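Local coordinates for protein N-acetylneuraminate epimerase (Escherichia coli, PDB 2UVK) that converts the alpha anomer of N-acetylneuraminate (sialic acid) to the beta anomer, speeding equilibration between the two in the bacterial periplasm, at residues B[303-308]-B[324-329]; B[3-8]-B[331-336]; B[256-261]-B[287-292]; B[8-13]-B[320-325]; B[15-20]-B[313-318]. All coordinates share one frame; numbering follows the deposited sequence.

Contact 1 (B[303-308]-B[324-329])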
# COMPACT_ATOMS: atom_id res chain seq x y z
N LEU B 303 27.04 16.86 -18.98
CA LEU B 303 27.59 15.56 -19.30
C LEU B 303 27.83 15.53 -20.80
O LEU B 303 27.17 16.25 -21.54
CB LEU B 303 26.56 14.47 -18.96
CG LEU B 303 26.08 14.38 -17.51
CD1 LEU B 303 25.01 13.28 -17.37
CD2 LEU B 303 27.26 14.11 -16.57
N SER B 304 28.80 14.72 -21.24
CA SER B 304 29.10 14.55 -22.67
C SER B 304 27.97 13.84 -23.40
O SER B 304 27.69 14.15 -24.56
CB SER B 304 30.41 13.76 -22.87
OG SER B 304 30.29 12.43 -22.38
N GLN B 305 27.33 12.90 -22.71
CA GLN B 305 26.20 12.13 -23.25
C GLN B 305 25.07 12.10 -22.23
O GLN B 305 25.32 12.02 -21.03
CB GLN B 305 26.65 10.70 -23.60
CG GLN B 305 27.47 10.64 -24.86
CD GLN B 305 27.87 9.24 -25.29
OE1 GLN B 305 27.06 8.32 -25.25
NE2 GLN B 305 29.13 9.07 -25.72
N GLY B 306 23.82 12.18 -22.70
CA GLY B 306 22.66 12.03 -21.83
C GLY B 306 22.67 10.68 -21.13
O GLY B 306 23.06 9.68 -21.73
N ARG B 307 22.25 10.64 -19.86
CA ARG B 307 22.42 9.43 -19.06
C ARG B 307 21.38 9.43 -17.95
O ARG B 307 21.12 10.48 -17.35
CB ARG B 307 23.83 9.39 -18.44
CG ARG B 307 24.18 8.11 -17.70
CD ARG B 307 25.45 8.26 -16.87
NE ARG B 307 26.61 8.54 -17.70
CZ ARG B 307 27.71 7.77 -17.81
NH1 ARG B 307 27.88 6.66 -17.11
NH2 ARG B 307 28.68 8.17 -18.61
N ALA B 308 20.81 8.27 -17.67
CA ALA B 308 19.85 8.05 -16.60
C ALA B 308 20.02 6.63 -16.07
O ALA B 308 20.69 5.79 -16.70
CB ALA B 308 18.42 8.27 -17.10
N GLY B 324 24.65 3.34 -16.08
CA GLY B 324 23.48 4.01 -16.55
C GLY B 324 23.06 3.57 -17.95
O GLY B 324 23.62 2.64 -18.50
N GLU B 325 22.09 4.29 -18.48
CA GLU B 325 21.49 4.06 -19.79
C GLU B 325 21.58 5.38 -20.56
O GLU B 325 21.41 6.47 -19.99
CB GLU B 325 20.03 3.68 -19.55
CG GLU B 325 19.17 3.30 -20.74
CD GLU B 325 17.73 3.19 -20.32
OE1 GLU B 325 17.44 2.38 -19.43
OE2 GLU B 325 16.89 3.94 -20.84
N THR B 326 21.84 5.29 -21.87
CA THR B 326 21.96 6.45 -22.73
C THR B 326 20.90 6.33 -23.86
O THR B 326 20.05 5.46 -23.80
CB THR B 326 23.43 6.58 -23.25
OG1 THR B 326 23.79 5.40 -23.99
CG2 THR B 326 24.42 6.76 -22.09
N ALA B 327 20.94 7.22 -24.84
CA ALA B 327 19.99 7.19 -25.98
C ALA B 327 19.81 5.79 -26.57
O ALA B 327 20.77 5.05 -26.71
CB ALA B 327 20.44 8.15 -27.05
N GLY B 328 18.57 5.43 -26.89
CA GLY B 328 18.26 4.08 -27.43
C GLY B 328 18.18 3.00 -26.35
O GLY B 328 18.12 1.80 -26.65
N GLY B 329 18.20 3.42 -25.08
CA GLY B 329 18.16 2.47 -23.98
C GLY B 329 19.42 1.65 -23.76
O GLY B 329 19.39 0.63 -23.08
O HOH W 1 22.35 9.73 -24.51

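Contact 2 (B[3-8]-B[331-336])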
# COMPACT_ATOMS: atom_id res chain seq x y z
N LEU B 3 36.69 5.21 -12.81
CA LEU B 3 36.95 3.89 -12.27
C LEU B 3 37.05 2.98 -13.49
O LEU B 3 36.58 3.36 -14.57
CB LEU B 3 35.80 3.42 -11.38
CG LEU B 3 35.49 4.26 -10.14
CD1 LEU B 3 34.27 3.68 -9.41
CD2 LEU B 3 36.69 4.32 -9.19
N PRO B 4 37.64 1.79 -13.33
CA PRO B 4 37.62 0.87 -14.45
C PRO B 4 36.18 0.62 -14.92
O PRO B 4 35.23 0.75 -14.13
CB PRO B 4 38.23 -0.41 -13.88
CG PRO B 4 38.89 -0.02 -12.63
CD PRO B 4 38.31 1.24 -12.14
N GLU B 5 36.04 0.27 -16.19
CA GLU B 5 34.72 -0.03 -16.76
C GLU B 5 34.05 -1.12 -15.95
O GLU B 5 34.70 -2.07 -15.50
CB GLU B 5 34.84 -0.49 -18.22
CG GLU B 5 35.48 0.52 -19.17
CD GLU B 5 34.81 1.88 -19.13
OE1 GLU B 5 33.62 1.94 -19.48
OE2 GLU B 5 35.46 2.88 -18.74
N THR B 6 32.74 -1.03 -15.76
CA THR B 6 32.06 -2.09 -15.04
C THR B 6 32.18 -3.38 -15.87
O THR B 6 32.29 -3.29 -17.11
CB THR B 6 30.59 -1.76 -14.78
OG1 THR B 6 29.95 -1.40 -16.00
CG2 THR B 6 30.48 -0.59 -13.79
N PRO B 7 32.24 -4.55 -15.22
CA PRO B 7 32.45 -5.78 -15.99
C PRO B 7 31.41 -6.13 -17.06
O PRO B 7 31.71 -6.88 -18.00
CB PRO B 7 32.53 -6.87 -14.91
CG PRO B 7 33.00 -6.14 -13.69
CD PRO B 7 32.27 -4.82 -13.77
N VAL B 8 30.19 -5.63 -16.90
CA VAL B 8 29.14 -5.74 -17.92
C VAL B 8 28.42 -4.39 -17.99
O VAL B 8 28.52 -3.62 -17.04
CB VAL B 8 28.14 -6.86 -17.60
CG1 VAL B 8 28.83 -8.24 -17.59
CG2 VAL B 8 27.40 -6.59 -16.29
N ALA B 331 22.76 0.43 -22.18
CA ALA B 331 23.48 0.44 -20.91
C ALA B 331 24.95 0.75 -21.17
O ALA B 331 25.52 0.36 -22.20
CB ALA B 331 23.34 -0.91 -20.23
N VAL B 332 25.59 1.43 -20.21
CA VAL B 332 27.00 1.78 -20.34
C VAL B 332 27.80 1.24 -19.15
O VAL B 332 27.24 0.81 -18.16
CB VAL B 332 27.20 3.30 -20.51
CG1 VAL B 332 26.47 3.80 -21.77
CG2 VAL B 332 26.73 4.06 -19.28
N THR B 333 29.13 1.25 -19.30
CA THR B 333 30.05 0.67 -18.32
C THR B 333 30.94 1.70 -17.62
O THR B 333 31.65 1.35 -16.67
CB THR B 333 31.00 -0.34 -19.01
OG1 THR B 333 31.74 0.33 -20.04
CG2 THR B 333 30.22 -1.52 -19.62
N ASP B 334 30.93 2.94 -18.10
CA ASP B 334 31.89 3.95 -17.63
C ASP B 334 31.35 4.72 -16.42
O ASP B 334 30.17 4.65 -16.09
CB ASP B 334 32.27 4.91 -18.74
CG ASP B 334 31.09 5.68 -19.28
OD1 ASP B 334 30.01 5.09 -19.42
OD2 ASP B 334 31.25 6.88 -19.58
N SER B 335 32.26 5.45 -15.78
CA SER B 335 31.96 6.24 -14.60
C SER B 335 32.38 7.68 -14.80
O SER B 335 33.30 7.95 -15.57
CB SER B 335 32.68 5.67 -13.38
OG SER B 335 32.11 4.43 -13.00
N VAL B 336 31.69 8.58 -14.12
CA VAL B 336 31.93 10.02 -14.19
C VAL B 336 32.10 10.53 -12.77
O VAL B 336 31.47 10.02 -11.83
CB VAL B 336 30.71 10.74 -14.85
CG1 VAL B 336 31.03 12.21 -15.19
CG2 VAL B 336 30.24 9.97 -16.09
O HOH W 2 33.08 2.42 -14.35

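Contact 3 (B[256-261]-B[287-292])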
# COMPACT_ATOMS: atom_id res chain seq x y z
N ILE B 256 24.57 18.41 -6.24
CA ILE B 256 24.78 18.16 -7.67
C ILE B 256 23.63 17.28 -8.17
O ILE B 256 23.38 16.23 -7.57
CB ILE B 256 26.09 17.41 -7.93
CG1 ILE B 256 27.28 18.20 -7.40
CG2 ILE B 256 26.26 17.17 -9.44
CD1 ILE B 256 28.52 17.35 -7.23
N PHE B 257 22.92 17.73 -9.20
CA PHE B 257 21.87 16.91 -9.88
C PHE B 257 22.18 16.87 -11.36
O PHE B 257 22.25 17.90 -12.02
CB PHE B 257 20.48 17.51 -9.68
CG PHE B 257 19.33 16.68 -10.28
CD1 PHE B 257 19.14 15.37 -9.90
CD2 PHE B 257 18.41 17.25 -11.17
CE1 PHE B 257 18.08 14.62 -10.43
CE2 PHE B 257 17.37 16.51 -11.70
CZ PHE B 257 17.21 15.16 -11.34
N ALA B 258 22.34 15.65 -11.89
CA ALA B 258 22.78 15.47 -13.27
C ALA B 258 21.95 14.40 -13.98
O ALA B 258 21.53 13.44 -13.39
CB ALA B 258 24.25 15.09 -13.33
N GLY B 259 21.75 14.62 -15.27
CA GLY B 259 21.11 13.62 -16.12
C GLY B 259 19.66 13.34 -15.79
O GLY B 259 18.94 14.19 -15.26
N GLY B 260 19.23 12.11 -16.08
CA GLY B 260 17.84 11.74 -16.00
C GLY B 260 17.22 11.69 -17.39
O GLY B 260 17.82 12.15 -18.36
N ALA B 261 16.05 11.08 -17.47
CA ALA B 261 15.33 10.96 -18.73
C ALA B 261 13.88 11.37 -18.56
O ALA B 261 13.33 11.36 -17.47
CB ALA B 261 15.43 9.50 -19.26
N THR B 287 21.57 15.95 -20.46
CA THR B 287 23.00 16.17 -20.23
C THR B 287 23.24 17.25 -19.19
O THR B 287 24.37 17.51 -18.83
CB THR B 287 23.74 16.61 -21.51
OG1 THR B 287 23.13 17.79 -22.04
CG2 THR B 287 23.71 15.53 -22.55
N ASP B 288 22.18 17.87 -18.70
CA ASP B 288 22.31 19.00 -17.76
C ASP B 288 22.92 18.60 -16.43
O ASP B 288 22.65 17.52 -15.91
CB ASP B 288 20.95 19.63 -17.50
CG ASP B 288 20.44 20.47 -18.65
OD1 ASP B 288 21.23 20.79 -19.58
OD2 ASP B 288 19.24 20.81 -18.62
N ILE B 289 23.74 19.49 -15.87
CA ILE B 289 24.23 19.35 -14.49
C ILE B 289 23.85 20.63 -13.78
O ILE B 289 24.23 21.72 -14.21
CB ILE B 289 25.75 19.17 -14.39
CG1 ILE B 289 26.21 17.94 -15.17
CG2 ILE B 289 26.18 19.03 -12.93
CD1 ILE B 289 27.72 17.83 -15.31
N HIS B 290 23.04 20.48 -12.74
CA HIS B 290 22.55 21.59 -11.93
C HIS B 290 23.27 21.55 -10.60
O HIS B 290 23.52 20.47 -10.04
CB HIS B 290 21.04 21.50 -11.71
CG HIS B 290 20.27 21.33 -12.98
ND1 HIS B 290 19.89 22.39 -13.77
CD2 HIS B 290 19.85 20.21 -13.62
CE1 HIS B 290 19.26 21.93 -14.83
NE2 HIS B 290 19.22 20.62 -14.76
N LEU B 291 23.64 22.73 -10.11
CA LEU B 291 24.28 22.83 -8.82
C LEU B 291 23.36 23.63 -7.91
O LEU B 291 22.85 24.68 -8.32
CB LEU B 291 25.65 23.49 -8.96
CG LEU B 291 26.52 23.49 -7.69
CD1 LEU B 291 26.95 22.08 -7.29
CD2 LEU B 291 27.75 24.36 -7.88
N TRP B 292 23.13 23.13 -6.70
CA TRP B 292 22.34 23.89 -5.73
C TRP B 292 23.32 24.47 -4.73
O TRP B 292 23.76 23.78 -3.83
CB TRP B 292 21.35 22.97 -5.02
CG TRP B 292 20.38 23.66 -4.13
CD1 TRP B 292 19.32 24.42 -4.51
CD2 TRP B 292 20.33 23.59 -2.70
NE1 TRP B 292 18.62 24.84 -3.41
CE2 TRP B 292 19.21 24.34 -2.28
CE3 TRP B 292 21.12 22.96 -1.72
CZ2 TRP B 292 18.87 24.49 -0.93
CZ3 TRP B 292 20.78 23.11 -0.39
CH2 TRP B 292 19.66 23.87 -0.00

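Contact 4 (B[8-13]-B[320-325])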
# COMPACT_ATOMS: atom_id res chain seq x y z
N VAL B 8 30.19 -5.63 -16.90
CA VAL B 8 29.14 -5.74 -17.92
C VAL B 8 28.42 -4.39 -17.99
O VAL B 8 28.52 -3.62 -17.04
CB VAL B 8 28.14 -6.86 -17.60
CG1 VAL B 8 28.83 -8.24 -17.59
CG2 VAL B 8 27.40 -6.59 -16.29
N PRO B 9 27.73 -4.08 -19.12
CA PRO B 9 26.91 -2.86 -19.21
C PRO B 9 25.90 -2.83 -18.08
O PRO B 9 25.30 -3.84 -17.75
CB PRO B 9 26.22 -2.99 -20.57
CG PRO B 9 27.15 -3.90 -21.37
CD PRO B 9 27.70 -4.85 -20.38
N PHE B 10 25.74 -1.66 -17.45
CA PHE B 10 25.20 -1.58 -16.10
C PHE B 10 24.16 -0.47 -15.92
O PHE B 10 24.48 0.65 -15.50
CB PHE B 10 26.37 -1.40 -15.11
CG PHE B 10 25.97 -1.37 -13.68
CD1 PHE B 10 26.36 -0.31 -12.85
CD2 PHE B 10 25.24 -2.40 -13.11
CE1 PHE B 10 25.97 -0.26 -11.53
CE2 PHE B 10 24.87 -2.36 -11.79
CZ PHE B 10 25.25 -1.27 -10.99
N LYS B 11 22.91 -0.80 -16.21
CA LYS B 11 21.79 0.13 -16.04
C LYS B 11 20.78 -0.44 -15.08
O LYS B 11 20.65 -1.66 -14.96
CB LYS B 11 21.11 0.44 -17.38
CG LYS B 11 20.35 -0.73 -18.04
CD LYS B 11 19.74 -0.30 -19.35
CE LYS B 11 19.02 -1.45 -20.00
NZ LYS B 11 18.34 -1.09 -21.30
N SER B 12 20.05 0.44 -14.38
CA SER B 12 18.98 0.05 -13.49
C SER B 12 19.43 -0.74 -12.27
O SER B 12 18.61 -1.34 -11.56
CB SER B 12 17.90 -0.75 -14.25
OG SER B 12 17.64 -0.16 -15.51
N GLY B 13 20.74 -0.67 -11.97
CA GLY B 13 21.32 -1.39 -10.85
C GLY B 13 21.31 -0.57 -9.58
O GLY B 13 20.67 0.49 -9.53
N LEU B 320 30.03 10.59 -7.64
CA LEU B 320 30.53 9.51 -8.46
C LEU B 320 29.32 8.86 -9.15
O LEU B 320 28.41 8.41 -8.46
CB LEU B 320 31.24 8.49 -7.56
CG LEU B 320 31.71 7.17 -8.18
CD1 LEU B 320 32.57 7.41 -9.41
CD2 LEU B 320 32.40 6.29 -7.14
N ILE B 321 29.33 8.84 -10.48
CA ILE B 321 28.24 8.22 -11.27
C ILE B 321 28.80 6.98 -11.92
O ILE B 321 29.83 7.03 -12.57
CB ILE B 321 27.75 9.19 -12.37
CG1 ILE B 321 27.03 10.39 -11.75
CG2 ILE B 321 26.90 8.45 -13.46
CD1 ILE B 321 26.74 11.49 -12.72
N ILE B 322 28.11 5.85 -11.77
CA ILE B 322 28.60 4.59 -12.29
C ILE B 322 27.50 3.98 -13.17
O ILE B 322 26.39 3.75 -12.71
CB ILE B 322 28.98 3.59 -11.19
CG1 ILE B 322 29.95 4.23 -10.17
CG2 ILE B 322 29.61 2.34 -11.81
CD1 ILE B 322 30.31 3.29 -9.01
N GLY B 323 27.85 3.72 -14.42
CA GLY B 323 26.92 3.09 -15.37
C GLY B 323 25.75 3.98 -15.74
O GLY B 323 25.83 5.20 -15.72
N GLY B 324 24.65 3.34 -16.08
CA GLY B 324 23.48 4.01 -16.55
C GLY B 324 23.06 3.57 -17.95
O GLY B 324 23.62 2.64 -18.50
N GLU B 325 22.09 4.29 -18.48
CA GLU B 325 21.49 4.06 -19.79
C GLU B 325 21.58 5.38 -20.56
O GLU B 325 21.41 6.47 -19.99
CB GLU B 325 20.03 3.68 -19.55
CG GLU B 325 19.17 3.30 -20.74
CD GLU B 325 17.73 3.19 -20.32
OE1 GLU B 325 17.44 2.38 -19.43
OE2 GLU B 325 16.89 3.94 -20.84

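Contact 5 (B[15-20]-B[313-318])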
# COMPACT_ATOMS: atom_id res chain seq x y z
N GLY B 15 23.89 0.30 -5.76
CA GLY B 15 25.23 0.23 -5.17
C GLY B 15 25.29 1.08 -3.93
O GLY B 15 24.35 1.79 -3.60
N ALA B 16 26.42 0.98 -3.26
CA ALA B 16 26.62 1.60 -1.96
C ALA B 16 28.13 1.77 -1.80
O ALA B 16 28.92 1.10 -2.44
CB ALA B 16 26.05 0.71 -0.87
N ILE B 17 28.51 2.70 -0.93
CA ILE B 17 29.91 2.91 -0.60
C ILE B 17 30.08 2.77 0.90
O ILE B 17 29.25 3.27 1.68
CB ILE B 17 30.41 4.26 -1.13
CG1 ILE B 17 31.92 4.39 -0.90
CG2 ILE B 17 29.63 5.40 -0.53
CD1 ILE B 17 32.61 5.25 -1.90
N ASP B 18 31.11 2.04 1.30
CA ASP B 18 31.48 1.89 2.70
C ASP B 18 32.89 2.41 2.75
O ASP B 18 33.81 1.71 2.34
CB ASP B 18 31.46 0.44 3.12
CG ASP B 18 32.04 0.23 4.49
OD1 ASP B 18 31.76 1.06 5.37
OD2 ASP B 18 32.75 -0.78 4.68
N ASN B 19 33.00 3.66 3.21
CA ASN B 19 34.26 4.39 3.27
C ASN B 19 34.91 4.49 1.89
O ASN B 19 34.49 5.33 1.07
CB ASN B 19 35.16 3.81 4.36
CG ASN B 19 34.53 3.92 5.75
OD1 ASN B 19 34.44 2.94 6.50
ND2 ASN B 19 34.03 5.11 6.07
N ASP B 20 35.90 3.64 1.61
CA ASP B 20 36.62 3.69 0.33
C ASP B 20 36.28 2.52 -0.62
O ASP B 20 36.84 2.44 -1.73
CB ASP B 20 38.14 3.74 0.58
CG ASP B 20 38.64 5.13 1.04
OD1 ASP B 20 37.94 6.14 0.85
OD2 ASP B 20 39.76 5.19 1.58
N LEU B 313 27.02 7.81 -6.04
CA LEU B 313 27.66 7.59 -4.73
C LEU B 313 28.47 8.83 -4.33
O LEU B 313 29.02 9.46 -5.21
CB LEU B 313 28.59 6.39 -4.78
CG LEU B 313 27.93 5.03 -5.00
CD1 LEU B 313 28.97 3.95 -5.16
CD2 LEU B 313 26.97 4.72 -3.83
N PRO B 314 28.51 9.15 -3.03
CA PRO B 314 29.44 10.20 -2.57
C PRO B 314 30.87 9.67 -2.52
O PRO B 314 31.10 8.61 -1.96
CB PRO B 314 28.94 10.51 -1.15
CG PRO B 314 28.34 9.27 -0.67
CD PRO B 314 27.71 8.63 -1.91
N TRP B 315 31.81 10.39 -3.12
CA TRP B 315 33.20 9.98 -3.07
C TRP B 315 34.12 11.19 -3.18
O TRP B 315 34.00 11.97 -4.11
CB TRP B 315 33.49 8.97 -4.18
CG TRP B 315 34.87 8.41 -4.12
CD1 TRP B 315 35.49 7.91 -3.03
CD2 TRP B 315 35.79 8.30 -5.20
NE1 TRP B 315 36.75 7.49 -3.35
CE2 TRP B 315 36.97 7.72 -4.68
CE3 TRP B 315 35.75 8.64 -6.56
CZ2 TRP B 315 38.09 7.46 -5.47
CZ3 TRP B 315 36.87 8.38 -7.35
CH2 TRP B 315 38.03 7.80 -6.79
N ASN B 316 35.02 11.35 -2.21
CA ASN B 316 35.97 12.48 -2.20
C ASN B 316 35.27 13.83 -2.39
O ASN B 316 35.68 14.64 -3.23
CB ASN B 316 37.01 12.31 -3.32
CG ASN B 316 37.94 11.13 -3.10
OD1 ASN B 316 38.02 10.58 -2.00
ND2 ASN B 316 38.66 10.75 -4.15
N ASN B 317 34.20 14.06 -1.65
CA ASN B 317 33.45 15.31 -1.74
C ASN B 317 32.96 15.62 -3.16
O ASN B 317 32.83 16.77 -3.55
CB ASN B 317 34.32 16.47 -1.20
CG ASN B 317 33.51 17.70 -0.82
OD1 ASN B 317 32.32 17.61 -0.48
ND2 ASN B 317 34.17 18.87 -0.86
N SER B 318 32.64 14.56 -3.90
CA SER B 318 32.20 14.66 -5.28
C SER B 318 31.05 13.69 -5.48
O SER B 318 30.77 12.87 -4.63
CB SER B 318 33.33 14.28 -6.23
OG SER B 318 34.43 15.18 -6.11

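Contact 1 (B[303-308]-B[324-329])
Ala-308 and Glu-325 form a single antiparallel bridge in the kelch beta-propeller, tying the loop that enters the last blade to the chain just beyond that blade's paired glycines, Gly-323 and Gly-324. The pair is hydrogen-bonded in both directions. Ala-308 N donates to Glu-325 O over 3.0 Å, and Glu-325 N returns a bond of 2.7 Å to Ala-308 O. A weaker CA-H...O contact lies beside them, Arg-307 CA standing 3.3 Å from Glu-325 O. Gly-324 suits its place because its bare CA comes within 3.3 Å of Ala-308 O; a beta carbon here would clash with Arg-307 CG and, at a phi of 121° and psi of -171°, would also jam against the carbonyl oxygen of Gly-323.

Further out, Gly-306 O meets the methyl CG2 of Thr-326 at 3.2 Å. The same oxygen accepts a hydrogen bond from a water 2.9 Å away, which in turn accepts one from Ala-327 N, so a water bridges the two backbones where they diverge. The chi1 of Thr-326 (60°) puts OG1 between its own N and carbonyl carbon, where it bonds Lys-330 O, while CG2 is left to pack on the loop.

Arg-307 lays CG 4.0 Å from Glu-325 O, then bends at chi3; its guanidinium bonds Gly-323 O and forms a salt bridge with Asp-334. Glu-325 OE2 is held by Tyr-285 OH. The loop runs from strand 296-302 to strand 311-315, and Arg-307 also bonds through its backbone to Gly-260 of the preceding blade.

Contact 2 (B[3-8]-B[331-336])
Two torsions bring Glu-5 and Thr-333 together: in Glu-5 a bend at chi2 (-54°) turns CD back from an extended course, and in Thr-333 a chi1 of 58° sets OG1 between its backbone N and carbonyl carbon. The side chains cross at about a right angle, and Thr-333 OG1 donates to Glu-5 OE1 over a short 2.5 Å, reaching the lone pair anti to the other carboxylate oxygen. Threonine suits this place because its methyl CG2 packs by Thr-6 and Val-8 O while its hydroxyl binds the carboxylate. Thr-6 N gives Thr-333 O a nearly straight bond of 2.8 Å. Thr-6 OG1 sits 3.1 Å from Thr-333 CA and donates to Val-8 O, a bond within its own segment.

A water joins the two segments farther along. It donates to Pro-4 O at 2.7 Å and to Thr-333 O at 2.9 Å, and it accepts from Ser-335 OG in one of the two conformers of Ser-335. Leu-3 turns instead to apolar company, touching Ile-322 and Leu-320 of the last blade and Leu-36 of the first; the N-terminal segment thus lies where the ends of the propeller ring meet.

Glu-5 OE1 is 4.8 Å from Asp-334 OD1. Their repulsion is probably eased because each carboxylate has its own partner: Glu-5 OE2 bonds Ser-1 N and Asp-334 OD2 pairs with Arg-307. Both groups would then be expected to stay ionised.

Contact 3 (B[256-261]-B[287-292])
Strands 256-258 and 288-292 run antiparallel at 162°, their axes 4.6 Å apart, with Phe-257 and His-290 as the hydrogen-bonded pair between two non-hydrogen-bonded ones, Ile-256 with Leu-291 and Ala-258 with Ile-289. Phe-257 N donates to His-290 O at 2.9 Å, and His-290 N to Phe-257 O at 2.8 Å, both almost straight. Gly-259 N adds a bond to Asp-288 O over 3.1 Å.

On the face of Ile-256, Ala-258, Ile-289 and Leu-291, the two isoleucines extend alongside each other in one direction. Both hold CG2 anti to the backbone N (chi1 -59° in each), and these methyls meet at 4.0 Å. Ile-256 CG1 also meets Leu-291 CD1 at 3.9 Å, the two chains meeting at a slant, and the small Ala-258 offers its CB to Ile-289 CG1 at 3.9 Å. Beta-branched isoleucines suit extended strands.

These are the second and third strands of the fifth four-stranded blade, and Gly-259 and Gly-260 are the diglycine of its second strand, as in kelch repeats. The positive phi of Gly-259, 66°, suits glycine where the regular pairing is interrupted. The face of the isoleucines packs on Ile-338 and Val-340 of the last blade.

On the other face, Phe-257 CD2 approaches His-290 CD2 at 4.1 Å. Trp-297 and Val-237 touch both side chains there, and Val-243 and Asn-207 pack on Phe-257.

Contact 4 (B[8-13]-B[320-325])
The phenyl ring of Phe-10 meets the backbone of Ile-322 and Gly-323 obliquely: its CD1 is 4.1 Å from Ile-322 O, Gly-323 CA also comes up at a slant, and Ile-322 CG2 touches the same CD1 at 4.3 Å. Chi1 (-178°) sets CG anti to the backbone N, beside the carbonyl carbon. Val-311 and Ile-24 add apolar contacts to the side chain. A large aromatic residue suits this buried seam between the first and last blades.

The backbone of Phe-10 is used as well. Its carbonyl oxygen accepts Gly-324 N over 2.8 Å, the donor tilted 30° from the carbonyl plane, and lies 3.5 Å from Gly-323 CA. Gly-323 and Gly-324 are the diglycine that follows Ile-322, the kelch signature of this blade. A beta carbon on Gly-323 would run into Phe-10 O, and its phi is positive, so glycine fits on both counts.

Lys-11 CB rests 3.5 Å from Gly-324 O; a chi1 of 68° places CG between its backbone N and carbonyl carbon, and the rest of the chain is extended. The aliphatic part crosses Glu-325 at an oblique angle, with CD 3.5 Å from Glu-325 OE1. The opposite charges probably attract, but at 4.0 Å between Lys-11 NZ and Glu-325 OE1 they stay beyond a salt bridge; NZ bonds Gly-329 O instead, the other carboxylate oxygen being taken by Tyr-285. The Glu-325 side chain is about 11 Å from that of Glu-209, the predicted proton acceptor.

Contact 5 (B[15-20]-B[313-318])
Ile-17 reaches from the first strand of the first propeller blade to Leu-313, Pro-314 and Trp-315 on the first strand of the last blade, so the contact packs one blade against its neighbour where the ring closes. Its CB lies 4.3 Å from Leu-313 CD1. The branch CG2 meets the proline ring, 4.0 Å from Pro-314 CD, as the two side chains pass antiparallel to one another. CG1 stands anti to the backbone N (chi1 -174°), and beyond it CD1 touches Pro-314 O at 3.7 Å and Trp-315 CD1 at 4.1 Å; here the isoleucine crosses the indole side chain at about a right angle.

No hydrogen bond links the segments. Strands 15-18 and 313-315 are inclined by 28° with axes 7.1 Å apart, wider than neighbours within one sheet, and side chains fill the interval. Leu-313 does so from the opposing strand: CD2 approaches Ala-16 CA at 3.7 Å and also lies 3.9 Å from Gly-15 O, while CD1 meets Ala-16 O. Val-22 touches both Ile-17 and Leu-313, and Ile-322 backs Leu-313. Branched aliphatics suit such a seam, where each methyl can seek a separate neighbour.

Past the strand, Asn-316 and Asn-317 take left-handed backbone angles, which asparagine tolerates well, in the tight turn to strand 318-322. There Asn-316 ND2 sits 3.5 Å above one face of the Trp-315 indole, displaced from the ring centre to its periphery.

How the contacts relate
Contacts 2, 4 and 5 all bring the N-terminal part of the chain against the last blade and so close the propeller ring, whereas contact 3 lies inside the preceding blade and contact 1 joins that blade to the last. Contacts 2 and 4 have centres about 7 Å apart and share Val-8; contacts 1 and 4 share Gly-324 and Glu-325. Gly-324 O of contact 1 lies 2.9 Å from Val-332 N of contact 2, and Leu-320 O of contact 4 is 2.9 Å from Leu-313 N of contact 5, both probable hydrogen bonds. Arg-307 ties contact 1 to contacts 2, 3 and 4. The side chains of Ala-308, Phe-257 and Glu-325 are each about 11 Å from that of Glu-209; contacts 2 and 5 lie away from it.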